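Local coordinates for protein nucleoside phosphorylase, putative (Trypanosoma brucei, PDB 3BJE) that catalyses, as a homodimer, the phosphorolysis of uridine to uracil and ribose 1-phosphate, at residues 33-38 against 108-113; 314-319 against 325-330; 164-169 against 279-284. All blocks are in the same frame, centred on the assembly; numbering follows the deposited sequence.

Three contacts follow one another along the chain, and none lies inside or crosses another. Contact 1 closes the first loop, bringing 33-38, ahead of strand 45-49, back against the end of helix 97-112. Contact 3 comes next and closes the longest one, from strand 161-169 across three helices and two strands to the hairpin that starts with strand 279-281. Contact 2 closes last and most locally, joining strand 308-318 to the lead-in of helix 329-348. Strands 161-169 and 308-318 are neighbours, and contacts 2 and 3 come within about 9 Å at their nearest atoms. Contact 1 lies on the opposite side of the chain's centre from both. Contacts 1 and 2 touch the second subunit.

Contact 1 of 3, residues 33-38 against 108-113; sequences LHLKCK and HALKEY. With R1P (1-O-phosphono-alpha-D-ribofuranose), chain E.
The active site of the second subunit is completed by the loop 33-38, and the packing of Leu35 and Cys37 on Leu110 sets this loop on helix 97-112 of its own chain. Leu110 projects toward the loop, and its two methyls straddle the carbonyl oxygen of Cys37. Its CD1 also meets Leu35 CD2 at 3.9 Å, the two leucine side chains crossing obliquely, and lies 4.0 Å from Cys37 CB. Leu110 CD2 is pressed against backbone: it sits 3.2 Å from Cys37 O and 3.8 Å from Lys38 C. Cys37 O is thus buried under methyl groups, with no polar partner in the model. CB of Leu35 points toward the helix, and with CG anti to the backbone N (chi1 171°) the branch carries CD2 onto Leu110.

Between Leu35 and Cys37 the chain bends in an inverse gamma turn centred on Lys36, closed by a weak bond from Cys37 N to Leu35 O of 3.0 Å. Lys36 curls back, its NZ donating to Leu33 O at 3.1 Å from above the carbonyl plane.

At the other end of the loop, His34 extends to the bound ribose 1-phosphate. Its NE2 and the sugar O5 are 2.7 Å apart in a nearly straight hydrogen bond (167°), with O5 at the edge of the ring and in its plane. Glu106, one turn before Leu110, is hydrogen-bonded to both His34 ND1 and Leu35 N, so a single carboxylate orients the imidazole and ties down the loop beneath it. Phe250 of the second subunit meets the His34 ring edge-to-face, while Arg54, Arg145 and Glu294 of that subunit also bind the ligand. A histidine lent by the partner subunit is typical of active sites in uridine phosphorylases and hexameric-type purine nucleoside phosphorylases.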
loop_
_atom_site.group_PDB
_atom_site.type_symbol
_atom_site.label_atom_id
_atom_site.label_comp_id
_atom_site.label_asym_id
_atom_site.label_seq_id
_atom_site.Cartn_x
_atom_site.Cartn_y
_atom_site.Cartn_z
ATOM N N LEU A 33 -4.166 -14.253 -7.634
ATOM C CA LEU A 33 -3.689 -14.472 -6.270
ATOM C C LEU A 33 -4.356 -13.625 -5.192
ATOM O O LEU A 33 -4.614 -14.123 -4.090
ATOM C CB LEU A 33 -2.186 -14.247 -6.219
ATOM C CG LEU A 33 -1.441 -14.600 -4.951
ATOM C CD1 LEU A 33 -1.683 -16.067 -4.558
ATOM C CD2 LEU A 33 0.050 -14.344 -5.166
ATOM N N HIS A 34 -4.613 -12.363 -5.488
ATOM C CA HIS A 34 -5.178 -11.427 -4.503
ATOM C C HIS A 34 -6.636 -11.135 -4.781
ATOM O O HIS A 34 -7.484 -11.252 -3.900
ATOM C CB HIS A 34 -4.365 -10.118 -4.476
ATOM C CG HIS A 34 -2.927 -10.328 -4.116
ATOM N ND1 HIS A 34 -1.948 -10.602 -5.044
ATOM C CD2 HIS A 34 -2.307 -10.311 -2.911
ATOM C CE1 HIS A 34 -0.793 -10.787 -4.420
ATOM N NE2 HIS A 34 -0.985 -10.594 -3.125
ATOM N N LEU A 35 -6.909 -10.736 -6.015
ATOM C CA LEU A 35 -8.262 -10.587 -6.531
ATOM C C LEU A 35 -8.773 -11.976 -6.914
ATOM O O LEU A 35 -8.275 -12.598 -7.856
ATOM C CB LEU A 35 -8.252 -9.647 -7.734
ATOM C CG LEU A 35 -9.549 -9.549 -8.524
ATOM C CD1 LEU A 35 -10.709 -8.918 -7.688
ATOM C CD2 LEU A 35 -9.279 -8.789 -9.819
ATOM N N LYS A 36 -9.734 -12.482 -6.145
ATOM C CA LYS A 36 -10.190 -13.857 -6.301
ATOM C C LYS A 36 -11.363 -13.940 -7.256
ATOM O O LYS A 36 -12.467 -14.359 -6.908
ATOM C CB LYS A 36 -10.512 -14.457 -4.931
ATOM C CG LYS A 36 -9.292 -14.582 -4.031
ATOM C CD LYS A 36 -8.232 -15.479 -4.663
ATOM C CE LYS A 36 -7.260 -16.023 -3.653
ATOM N NZ LYS A 36 -6.162 -16.771 -4.340
ATOM N N CYS A 37 -11.076 -13.556 -8.492
ATOM C CA CYS A 37 -12.063 -13.424 -9.553
ATOM C C CYS A 37 -11.578 -14.231 -10.746
ATOM O O CYS A 37 -10.372 -14.342 -10.971
ATOM C CB CYS A 37 -12.185 -11.949 -9.920
ATOM S SG CYS A 37 -13.429 -11.566 -11.131
ATOM N N LYS A 38 -12.514 -14.837 -11.477
ATOM C CA LYS A 38 -12.183 -15.628 -12.667
ATOM C C LYS A 38 -12.457 -14.774 -13.890
ATOM O O LYS A 38 -13.225 -13.815 -13.805
ATOM C CB LYS A 38 -13.039 -16.903 -12.717
ATOM C CG LYS A 38 -13.050 -17.685 -11.419
ATOM C CD LYS A 38 -13.702 -19.052 -11.593
ATOM C CE LYS A 38 -13.854 -19.760 -10.254
ATOM N NZ LYS A 38 -14.997 -19.198 -9.475
ATOM N N HIS A 108 -5.321 -7.408 -15.714
ATOM C CA HIS A 108 -4.651 -7.646 -17.007
ATOM C C HIS A 108 -4.602 -9.113 -17.377
ATOM O O HIS A 108 -4.994 -9.469 -18.493
ATOM C CB HIS A 108 -3.254 -7.017 -17.005
ATOM C CG HIS A 108 -2.525 -7.151 -18.299
ATOM N ND1 HIS A 108 -3.117 -6.860 -19.507
ATOM C CD2 HIS A 108 -1.258 -7.547 -18.579
ATOM C CE1 HIS A 108 -2.244 -7.080 -20.480
ATOM N NE2 HIS A 108 -1.112 -7.502 -19.944
ATOM N N ALA A 109 -4.192 -9.956 -16.432
ATOM C CA ALA A 109 -4.172 -11.395 -16.656
ATOM C C ALA A 109 -5.581 -11.973 -16.857
ATOM O O ALA A 109 -5.811 -12.790 -17.752
ATOM C CB ALA A 109 -3.435 -12.109 -15.491
ATOM N N LEU A 110 -6.541 -11.545 -16.043
ATOM C CA LEU A 110 -7.904 -12.046 -16.218
ATOM C C LEU A 110 -8.504 -11.701 -17.587
ATOM O O LEU A 110 -9.255 -12.502 -18.173
ATOM C CB LEU A 110 -8.803 -11.558 -15.096
ATOM C CG LEU A 110 -8.491 -12.163 -13.725
ATOM C CD1 LEU A 110 -9.307 -11.453 -12.663
ATOM C CD2 LEU A 110 -8.783 -13.652 -13.683
ATOM N N LYS A 111 -8.176 -10.520 -18.101
ATOM C CA LYS A 111 -8.722 -10.090 -19.386
ATOM C C LYS A 111 -7.944 -10.589 -20.588
ATOM O O LYS A 111 -8.530 -10.826 -21.648
ATOM C CB LYS A 111 -8.845 -8.578 -19.420
ATOM C CG LYS A 111 -10.011 -8.099 -18.562
ATOM C CD LYS A 111 -11.372 -8.347 -19.245
ATOM C CE LYS A 111 -12.528 -8.195 -18.270
ATOM N NZ LYS A 111 -13.849 -8.490 -18.891
ATOM N N GLU A 112 -6.627 -10.725 -20.457
ATOM C CA GLU A 112 -5.788 -10.968 -21.639
ATOM C C GLU A 112 -4.961 -12.258 -21.618
ATOM O O GLU A 112 -4.348 -12.610 -22.635
ATOM C CB GLU A 112 -4.904 -9.759 -21.910
ATOM C CG GLU A 112 -5.685 -8.513 -22.253
ATOM C CD GLU A 112 -4.807 -7.389 -22.756
ATOM O OE1 GLU A 112 -4.056 -7.610 -23.745
ATOM O OE2 GLU A 112 -4.901 -6.273 -22.198
ATOM N N TYR A 113 -4.945 -12.981 -20.495
ATOM C CA TYR A 113 -4.348 -14.315 -20.496
ATOM C C TYR A 113 -5.457 -15.346 -20.668
ATOM O O TYR A 113 -6.349 -15.466 -19.821
ATOM C CB TYR A 113 -3.523 -14.600 -19.234
ATOM C CG TYR A 113 -2.782 -15.917 -19.331
ATOM C CD1 TYR A 113 -1.712 -16.067 -20.199
ATOM C CD2 TYR A 113 -3.185 -17.027 -18.589
ATOM C CE1 TYR A 113 -1.041 -17.269 -20.304
ATOM C CE2 TYR A 113 -2.513 -18.246 -18.694
ATOM C CZ TYR A 113 -1.448 -18.351 -19.555
ATOM O OH TYR A 113 -0.780 -19.549 -19.675
HETATM C C5 R1P E . 1.528 -9.901 -0.821
HETATM O O5 R1P E . 0.803 -11.091 -1.144
HETATM C C4 R1P E . 1.485 -9.679 0.687
HETATM O O4 R1P E . 1.994 -10.814 1.409
HETATM C C1 R1P E . 3.151 -10.492 2.185
HETATM C C2 R1P E . 3.647 -9.207 1.507
HETATM O O2 R1P E . 4.565 -8.436 2.305
HETATM C C3 R1P E . 2.345 -8.503 1.126
HETATM O O3 R1P E . 1.721 -7.856 2.245
HETATM O O1 R1P E . 2.890 -10.415 3.628
HETATM P P R1P E . 1.536 -10.824 4.429
HETATM O O1P R1P E . 0.572 -9.769 3.835
HETATM O O2P R1P E . 1.819 -10.582 5.903
HETATM O O3P R1P E . 1.286 -12.252 4.059
#

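Contact 2 of 3, residues 314-319 against 325-330; sequences VVVSKR and MFLGDQ. With URA (uracil), chain D.
Val316 departs from extended geometry within its strand (psi -7°), and its carbonyl meets two consecutive residues of 325-330 at once. Phe326 N donates to Val316 O at 2.7 Å, with an N-H...O angle of 158°, while Met325 CA adds a CA-H...O contact to the same oxygen at 3.1 Å. Next to this doubly used acceptor, Ser317 and Met325 form an antiparallel non-hydrogen-bonded pair.

Apolar side chains pack beside the bond. The Met325 chain is straight until its last bond, where a bend (chi3 74°) swings CE to 4.1 Å from Val316 CG2. Leu327 CD2 comes to 4.0 Å from Val316 CB. Elsewhere Phe326 CE2 lies 4.0 Å from Lys318 CG; the coiled lysine chain then leads away to a salt bridge with Glu322. After Leu327, Gly328 takes the N-cap position of helix 329-348, and Gln330 NE2 returns to Leu327 O at 3.0 Å, in the carbonyl plane and on a lone pair.

Ser317 and Val316 also border the base: Val316 CG2 is 3.8 Å from C6 of uracil, which is also hydrogen-bonded to Gln254 and Arg256. Leu327 packs on Leu33 of the second subunit. At this kinked strand end, Val316 and Ser317 form part of the wall of the uracil pocket in this uridine phosphorylase, and residues 325-327 brace them from alongside.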
loop_
_atom_site.group_PDB
_atom_site.type_symbol
_atom_site.label_atom_id
_atom_site.label_comp_id
_atom_site.label_asym_id
_atom_site.label_seq_id
_atom_site.Cartn_x
_atom_site.Cartn_y
_atom_site.Cartn_z
ATOM N N VAL A 314 -14.226 12.074 -3.208
ATOM C CA VAL A 314 -14.920 12.989 -2.333
ATOM C C VAL A 314 -13.915 13.636 -1.368
ATOM O O VAL A 314 -13.135 12.942 -0.720
ATOM C CB VAL A 314 -16.051 12.248 -1.541
ATOM C CG1 VAL A 314 -16.778 13.180 -0.571
ATOM C CG2 VAL A 314 -17.060 11.608 -2.502
ATOM N N VAL A 315 -13.976 14.965 -1.251
ATOM C CA VAL A 315 -13.038 15.697 -0.390
ATOM C C VAL A 315 -13.493 15.568 1.058
ATOM O O VAL A 315 -14.476 16.183 1.460
ATOM C CB VAL A 315 -12.913 17.179 -0.814
ATOM C CG1 VAL A 315 -11.986 17.986 0.133
ATOM C CG2 VAL A 315 -12.413 17.273 -2.242
ATOM N N VAL A 316 -12.793 14.742 1.834
ATOM C CA VAL A 316 -13.128 14.515 3.243
ATOM C C VAL A 316 -12.176 15.214 4.216
ATOM O O VAL A 316 -12.414 15.222 5.422
ATOM C CB VAL A 316 -13.177 13.019 3.580
ATOM C CG1 VAL A 316 -14.210 12.299 2.708
ATOM C CG2 VAL A 316 -11.790 12.380 3.409
ATOM N N SER A 317 -11.106 15.800 3.693
ATOM C CA SER A 317 -10.171 16.539 4.523
ATOM C C SER A 317 -9.789 17.821 3.817
ATOM O O SER A 317 -9.295 17.807 2.693
ATOM C CB SER A 317 -8.921 15.712 4.800
ATOM O OG SER A 317 -7.967 16.483 5.513
ATOM N N LYS A 318 -10.054 18.945 4.470
ATOM C CA LYS A 318 -9.617 20.225 3.957
ATOM C C LYS A 318 -8.406 20.549 4.780
ATOM O O LYS A 318 -8.480 20.701 5.999
ATOM C CB LYS A 318 -10.687 21.307 4.096
ATOM C CG LYS A 318 -11.731 21.319 2.971
ATOM C CD LYS A 318 -11.152 21.559 1.561
ATOM C CE LYS A 318 -10.433 22.896 1.378
ATOM N NZ LYS A 318 -11.352 24.038 1.129
ATOM N N ARG A 319 -7.279 20.605 4.090
ATOM C CA ARG A 319 -5.995 20.772 4.715
ATOM C C ARG A 319 -5.685 22.274 4.830
ATOM O O ARG A 319 -4.755 22.664 5.526
ATOM C CB ARG A 319 -4.944 20.016 3.885
ATOM C CG ARG A 319 -5.246 18.491 3.671
ATOM C CD ARG A 319 -4.903 17.636 4.900
ATOM N NE ARG A 319 -3.575 17.918 5.465
ATOM C CZ ARG A 319 -2.421 17.403 5.029
ATOM N NH1 ARG A 319 -2.402 16.542 4.015
ATOM N NH2 ARG A 319 -1.278 17.749 5.618
ATOM N N MET A 325 -11.956 17.664 9.018
ATOM C CA MET A 325 -12.363 16.464 8.286
ATOM C C MET A 325 -13.882 16.349 8.267
ATOM O O MET A 325 -14.563 16.790 9.198
ATOM C CB MET A 325 -11.758 15.207 8.895
ATOM C CG MET A 325 -10.277 15.013 8.548
ATOM S SD MET A 325 -9.804 13.288 8.724
ATOM C CE MET A 325 -10.585 12.553 7.282
ATOM N N PHE A 326 -14.400 15.748 7.200
ATOM C CA PHE A 326 -15.836 15.664 6.970
ATOM C C PHE A 326 -16.205 14.208 6.745
ATOM O O PHE A 326 -16.242 13.718 5.613
ATOM C CB PHE A 326 -16.235 16.557 5.791
ATOM C CG PHE A 326 -15.781 17.977 5.951
ATOM C CD1 PHE A 326 -16.601 18.919 6.560
ATOM C CD2 PHE A 326 -14.509 18.362 5.539
ATOM C CE1 PHE A 326 -16.168 20.235 6.734
ATOM C CE2 PHE A 326 -14.066 19.671 5.709
ATOM C CZ PHE A 326 -14.896 20.609 6.305
ATOM N N LEU A 327 -16.436 13.520 7.857
ATOM C CA LEU A 327 -16.794 12.113 7.854
ATOM C C LEU A 327 -18.219 12.002 8.380
ATOM O O LEU A 327 -18.858 13.019 8.669
ATOM C CB LEU A 327 -15.810 11.325 8.730
ATOM C CG LEU A 327 -14.321 11.522 8.399
ATOM C CD1 LEU A 327 -13.414 10.832 9.426
ATOM C CD2 LEU A 327 -14.000 11.042 6.977
ATOM N N GLY A 328 -18.727 10.780 8.486
ATOM C CA GLY A 328 -20.076 10.556 9.020
ATOM C C GLY A 328 -21.203 10.732 8.010
ATOM O O GLY A 328 -21.046 10.441 6.821
ATOM N N ASP A 329 -22.347 11.209 8.496
ATOM C CA ASP A 329 -23.572 11.295 7.695
ATOM C C ASP A 329 -23.409 12.142 6.436
ATOM O O ASP A 329 -23.895 11.768 5.366
ATOM C CB ASP A 329 -24.727 11.866 8.535
ATOM C CG ASP A 329 -25.221 10.896 9.594
ATOM O OD1 ASP A 329 -24.665 9.783 9.702
ATOM O OD2 ASP A 329 -26.172 11.251 10.322
ATOM N N GLN A 330 -22.752 13.291 6.581
ATOM C CA GLN A 330 -22.496 14.198 5.453
ATOM C C GLN A 330 -21.721 13.502 4.331
ATOM O O GLN A 330 -22.023 13.677 3.150
ATOM C CB GLN A 330 -21.726 15.432 5.939
ATOM C CG GLN A 330 -20.319 15.125 6.502
ATOM C CD GLN A 330 -19.729 16.277 7.281
ATOM O OE1 GLN A 330 -19.990 17.445 6.981
ATOM N NE2 GLN A 330 -18.931 15.956 8.293
HETATM N N1 URA D . -7.413 10.316 1.895
HETATM C C2 URA D . -6.117 10.679 1.776
HETATM O O2 URA D . -5.261 9.917 1.225
HETATM N N3 URA D . -5.714 11.845 2.257
HETATM C C4 URA D . -6.571 12.682 2.873
HETATM O O4 URA D . -6.134 13.765 3.299
HETATM C C5 URA D . -7.896 12.324 3.019
HETATM C C6 URA D . -8.301 11.104 2.509
#

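Contact 3 of 3, residues 164-169 against 279-284; sequences TRHAIG and FNLSNG
The chain turns a corner at Arg165 and His166, and no backbone bond crosses from there to the strand 279-281, since even the nearest alpha carbons, CA of His166 and CA of Phe279, are 10.5 Å apart. Past that strand a type I turn from Leu281 to Gly284 makes a two-residue beta hairpin, closed by Leu281 N to Gly284 O at 3.0 Å and Gly284 N to Leu281 O at 2.9 Å.

Side chains alone span the gap. His166 and Leu281 approach from opposite directions, and one methyl, Leu281 CD1, rests 3.7 Å from CE1 of the His166 imidazole and 3.8 Å from its ND1. That nitrogen is hydrogen-bonded to Glu286, which fixes the ring while the leucine packs against it. Farther along, Ile168 CD1 makes a looser contact with CZ of Phe279 at 4.3 Å.

Strand 239-246 sends Thr243 in against His166, Ile168 and Phe279, and Val288 of strand 284-292 touches both Ile168 and Phe279. Helix 186-198 contributes Asp187, Ile191 and Ile194, packing against the hairpin and His166 together.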
loop_
_atom_site.group_PDB
_atom_site.type_symbol
_atom_site.label_atom_id
_atom_site.label_comp_id
_atom_site.label_asym_id
_atom_site.label_seq_id
_atom_site.Cartn_x
_atom_site.Cartn_y
_atom_site.Cartn_z
ATOM N N THR A 164 -10.079 13.789 -11.448
ATOM C CA THR A 164 -8.698 13.823 -11.909
ATOM C C THR A 164 -8.604 14.096 -13.402
ATOM O O THR A 164 -9.313 13.450 -14.185
ATOM C CB THR A 164 -8.009 12.464 -11.652
ATOM O OG1 THR A 164 -7.999 12.203 -10.242
ATOM C CG2 THR A 164 -6.565 12.449 -12.199
ATOM N N ARG A 165 -7.797 15.097 -13.778
ATOM C CA ARG A 165 -7.310 15.213 -15.147
ATOM C C ARG A 165 -5.869 14.703 -15.138
ATOM O O ARG A 165 -5.643 13.552 -15.422
ATOM C CB ARG A 165 -7.436 16.632 -15.710
ATOM C CG ARG A 165 -7.166 16.661 -17.201
ATOM C CD ARG A 165 -7.253 18.044 -17.810
ATOM N NE ARG A 165 -8.606 18.610 -17.866
ATOM C CZ ARG A 165 -9.015 19.683 -17.179
ATOM N NH1 ARG A 165 -8.209 20.312 -16.334
ATOM N NH2 ARG A 165 -10.257 20.132 -17.329
ATOM N N HIS A 166 -4.893 15.533 -14.760
ATOM C CA HIS A 166 -3.507 15.062 -14.638
ATOM C C HIS A 166 -3.244 14.530 -13.241
ATOM O O HIS A 166 -4.012 14.773 -12.316
ATOM C CB HIS A 166 -2.524 16.194 -14.977
ATOM C CG HIS A 166 -2.671 16.702 -16.381
ATOM N ND1 HIS A 166 -3.472 17.776 -16.697
ATOM C CD2 HIS A 166 -2.148 16.265 -17.555
ATOM C CE1 HIS A 166 -3.430 17.988 -18.002
ATOM N NE2 HIS A 166 -2.621 17.096 -18.548
ATOM N N ALA A 167 -2.168 13.763 -13.116
ATOM C CA ALA A 167 -1.765 13.186 -11.842
ATOM C C ALA A 167 -0.269 13.391 -11.620
ATOM O O ALA A 167 0.521 13.311 -12.551
ATOM C CB ALA A 167 -2.059 11.704 -11.833
ATOM N N ILE A 168 0.091 13.646 -10.365
ATOM C CA ILE A 168 1.478 13.636 -9.913
ATOM C C ILE A 168 1.689 12.412 -9.047
ATOM O O ILE A 168 0.984 12.225 -8.054
ATOM C CB ILE A 168 1.807 14.869 -9.074
ATOM C CG1 ILE A 168 1.589 16.157 -9.880
ATOM C CG2 ILE A 168 3.267 14.812 -8.568
ATOM C CD1 ILE A 168 1.257 17.359 -9.006
ATOM N N GLY A 169 2.639 11.562 -9.441
ATOM C CA GLY A 169 3.059 10.424 -8.639
ATOM C C GLY A 169 4.155 10.841 -7.695
ATOM O O GLY A 169 5.293 11.003 -8.100
ATOM N N PHE A 279 -0.495 25.459 -13.078
ATOM C CA PHE A 279 0.089 24.877 -14.263
ATOM C C PHE A 279 -0.540 25.538 -15.465
ATOM O O PHE A 279 -1.743 25.433 -15.664
ATOM C CB PHE A 279 -0.175 23.370 -14.301
ATOM C CG PHE A 279 0.240 22.645 -13.039
ATOM C CD1 PHE A 279 1.539 22.753 -12.561
ATOM C CD2 PHE A 279 -0.670 21.869 -12.332
ATOM C CE1 PHE A 279 1.924 22.119 -11.419
ATOM C CE2 PHE A 279 -0.281 21.207 -11.170
ATOM C CZ PHE A 279 1.021 21.329 -10.718
ATOM N N ASN A 280 0.282 26.220 -16.256
ATOM C CA ASN A 280 -0.173 26.841 -17.502
ATOM C C ASN A 280 -0.098 25.806 -18.608
ATOM O O ASN A 280 0.936 25.636 -19.254
ATOM C CB ASN A 280 0.691 28.050 -17.817
ATOM C CG ASN A 280 0.529 29.154 -16.792
ATOM O OD1 ASN A 280 -0.592 29.516 -16.427
ATOM N ND2 ASN A 280 1.647 29.687 -16.310
ATOM N N LEU A 281 -1.200 25.091 -18.804
ATOM C CA LEU A 281 -1.220 23.945 -19.703
ATOM C C LEU A 281 -1.938 24.249 -21.023
ATOM O O LEU A 281 -2.561 25.306 -21.187
ATOM C CB LEU A 281 -1.832 22.743 -18.983
ATOM C CG LEU A 281 -1.109 22.379 -17.681
ATOM C CD1 LEU A 281 -1.709 21.121 -17.058
ATOM C CD2 LEU A 281 0.377 22.152 -17.934
ATOM N N SER A 282 -1.834 23.313 -21.962
ATOM C CA SER A 282 -2.275 23.549 -23.345
ATOM C C SER A 282 -3.713 24.012 -23.431
ATOM O O SER A 282 -4.033 24.875 -24.240
ATOM C CB SER A 282 -2.094 22.296 -24.204
ATOM O OG SER A 282 -2.945 21.250 -23.772
ATOM N N ASN A 283 -4.583 23.436 -22.610
ATOM C CA ASN A 283 -6.006 23.779 -22.655
ATOM C C ASN A 283 -6.436 24.683 -21.501
ATOM O O ASN A 283 -7.620 24.766 -21.190
ATOM C CB ASN A 283 -6.845 22.496 -22.685
ATOM C CG ASN A 283 -6.584 21.651 -23.938
ATOM O OD1 ASN A 283 -6.308 20.449 -23.847
ATOM N ND2 ASN A 283 -6.668 22.282 -25.114
ATOM N N GLY A 284 -5.472 25.364 -20.877
ATOM C CA GLY A 284 -5.755 26.303 -19.798
ATOM C C GLY A 284 -4.996 26.015 -18.520
ATOM O O GLY A 284 -4.146 25.126 -18.469
#